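Local coordinates for protein AvrRxo1-ORF2 (Xanthomonas oryzae pv. oryzicola, PDB 4Z8T) that binds the type III effector AvrRxo1-ORF1, which carries a polynucleotide kinase domain, and probably acts as its molecular chaperone, at residues V38-F43 against M73-Y78. Residues are numbered along the deposited sequence; the frame is centred on the assembly and turned at random.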
# COMPACT_ATOMS: atom_id res chain seq x y z
N VAL B 38 0.93 -20.22 -14.07
CA VAL B 38 1.39 -21.26 -13.16
C VAL B 38 0.55 -22.54 -13.25
O VAL B 38 0.84 -23.53 -12.57
CB VAL B 38 1.46 -20.76 -11.69
CG1 VAL B 38 2.16 -19.42 -11.62
CG2 VAL B 38 0.07 -20.64 -11.09
N GLY B 39 -0.48 -22.52 -14.10
CA GLY B 39 -1.28 -23.71 -14.33
C GLY B 39 -2.37 -23.96 -13.31
O GLY B 39 -2.83 -25.09 -13.14
N LYS B 40 -2.80 -22.90 -12.62
CA LYS B 40 -3.86 -23.00 -11.62
C LYS B 40 -5.15 -23.50 -12.28
O LYS B 40 -5.48 -23.07 -13.39
CB LYS B 40 -4.07 -21.63 -10.97
CG LYS B 40 -5.21 -21.53 -9.96
CD LYS B 40 -5.02 -20.25 -9.13
CE LYS B 40 -6.21 -19.98 -8.24
NZ LYS B 40 -5.75 -19.44 -6.93
N GLU B 41 -5.85 -24.41 -11.62
CA GLU B 41 -7.10 -24.96 -12.16
C GLU B 41 -8.11 -23.86 -12.47
O GLU B 41 -8.31 -22.94 -11.67
CB GLU B 41 -7.69 -25.99 -11.20
CG GLU B 41 -8.99 -26.63 -11.67
CD GLU B 41 -9.50 -27.70 -10.71
OE1 GLU B 41 -8.77 -28.03 -9.74
OE2 GLU B 41 -10.62 -28.20 -10.92
N ARG B 42 -8.73 -23.95 -13.64
CA ARG B 42 -9.73 -22.97 -14.06
C ARG B 42 -10.92 -22.96 -13.10
O ARG B 42 -11.42 -24.02 -12.73
CB ARG B 42 -10.22 -23.30 -15.46
CG ARG B 42 -11.22 -22.30 -15.99
CD ARG B 42 -10.57 -21.38 -17.00
NE ARG B 42 -10.07 -22.14 -18.15
CZ ARG B 42 -9.73 -21.59 -19.31
NH1 ARG B 42 -9.84 -20.28 -19.50
NH2 ARG B 42 -9.29 -22.36 -20.30
N PHE B 43 -11.38 -21.77 -12.72
CA PHE B 43 -12.49 -21.71 -11.76
C PHE B 43 -13.80 -22.21 -12.35
O PHE B 43 -14.26 -21.74 -13.40
CB PHE B 43 -12.68 -20.31 -11.18
CG PHE B 43 -13.72 -20.27 -10.10
CD1 PHE B 43 -13.44 -20.73 -8.82
CD2 PHE B 43 -15.00 -19.79 -10.36
CE1 PHE B 43 -14.40 -20.72 -7.83
CE2 PHE B 43 -15.96 -19.77 -9.37
CZ PHE B 43 -15.66 -20.23 -8.11
N MSE B 73 -12.51 -14.59 -4.97
CA MSE B 73 -11.78 -15.10 -3.81
C MSE B 73 -10.72 -16.11 -4.23
O MSE B 73 -9.57 -16.05 -3.81
CB MSE B 73 -12.74 -15.72 -2.79
CG MSE B 73 -12.03 -16.27 -1.58
SE MSE B 73 -13.33 -17.13 -0.40
CE MSE B 73 -14.44 -15.60 -0.10
N TYR B 74 -11.10 -17.03 -5.11
CA TYR B 74 -10.21 -18.08 -5.57
C TYR B 74 -8.95 -17.50 -6.20
O TYR B 74 -7.83 -17.90 -5.87
CB TYR B 74 -10.98 -18.93 -6.59
CG TYR B 74 -10.20 -20.07 -7.23
CD1 TYR B 74 -9.74 -21.13 -6.47
CD2 TYR B 74 -9.97 -20.08 -8.59
CE1 TYR B 74 -9.05 -22.18 -7.07
CE2 TYR B 74 -9.29 -21.12 -9.19
CZ TYR B 74 -8.84 -22.16 -8.43
OH TYR B 74 -8.15 -23.20 -9.02
N TYR B 75 -9.13 -16.54 -7.10
CA TYR B 75 -8.01 -16.00 -7.86
C TYR B 75 -7.24 -14.91 -7.13
O TYR B 75 -6.01 -14.88 -7.20
CB TYR B 75 -8.48 -15.45 -9.20
CG TYR B 75 -8.76 -16.54 -10.21
CD1 TYR B 75 -7.76 -17.43 -10.59
CD2 TYR B 75 -10.02 -16.68 -10.78
CE1 TYR B 75 -8.01 -18.43 -11.52
CE2 TYR B 75 -10.28 -17.68 -11.72
CZ TYR B 75 -9.27 -18.55 -12.07
OH TYR B 75 -9.50 -19.55 -12.99
N VAL B 76 -7.95 -14.01 -6.45
CA VAL B 76 -7.30 -12.84 -5.86
C VAL B 76 -6.80 -13.09 -4.45
O VAL B 76 -5.69 -12.71 -4.10
CB VAL B 76 -8.24 -11.63 -5.87
CG1 VAL B 76 -7.56 -10.42 -5.24
CG2 VAL B 76 -8.65 -11.30 -7.29
N GLU B 77 -7.61 -13.76 -3.64
CA GLU B 77 -7.24 -13.96 -2.24
C GLU B 77 -6.39 -15.19 -1.98
O GLU B 77 -5.65 -15.23 -1.00
CB GLU B 77 -8.48 -14.02 -1.37
CG GLU B 77 -9.24 -12.74 -1.26
CD GLU B 77 -10.39 -12.88 -0.29
OE1 GLU B 77 -11.55 -12.63 -0.69
OE2 GLU B 77 -10.13 -13.25 0.88
N TYR B 78 -6.49 -16.19 -2.84
CA TYR B 78 -5.73 -17.43 -2.63
C TYR B 78 -4.93 -17.81 -3.86
O TYR B 78 -5.19 -18.86 -4.48
CB TYR B 78 -6.66 -18.56 -2.17
CG TYR B 78 -7.34 -18.23 -0.85
CD1 TYR B 78 -6.75 -18.55 0.36
CD2 TYR B 78 -8.55 -17.56 -0.83
CE1 TYR B 78 -7.35 -18.23 1.56
CE2 TYR B 78 -9.17 -17.23 0.37
CZ TYR B 78 -8.56 -17.57 1.56
OH TYR B 78 -9.15 -17.24 2.75
O HOH W 1 -4.77 -16.91 -8.32
O HOH W 2 -6.82 -20.54 -13.93
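Helix 6-38 ends in a Schellman motif at Gly39, where phi turns positive (83°), and the chain runs on extended through Lys40-Phe43 past the C-terminal end of helix 63-77, whose last turn widens to a pi-type turn at 73-77. Phe43 and Tyr74 bring the two backbones nearest, CA to CA 7.5 Å. Lys40 carries much of the contact, its ammonium held at that helix end. With CG anti to the backbone N and the chain straight up to a bend at chi4 (142°), Lys40 meets Tyr74 tip to tip. Its CE makes a CH-pi contact over one face of the Tyr74 ring, 3.5 Å from the centroid, with NZ above the same face in a cation-pi contact. NZ donates to Tyr74 O at 2.8 Å, from above the carbonyl plane, and bonds to Val81 O and to a water that donates to Tyr75 O; these oxygens probably stabilise the buried charge. Phe87 of helix 84-94 packs edge-to-face with Tyr74. Each tyrosine hydroxyl grips the extended backbone: Tyr74 OH donates to Glu41 O at 2.7 Å, while Tyr75 OH accepts from Phe43 N at 2.9 Å. A second water links Tyr75 OH to Lys40 O. At the same helix end Tyr78 OH and Glu77 OE2 hydrogen-bond to Ser215 OG of the AvrRxo1-ORF1 chain. The Phe43 and Tyr74 side chains slide past each other in opposite directions, ring planes at 43°, with Phe43 CD1 3.5 Å from Tyr74 CD2.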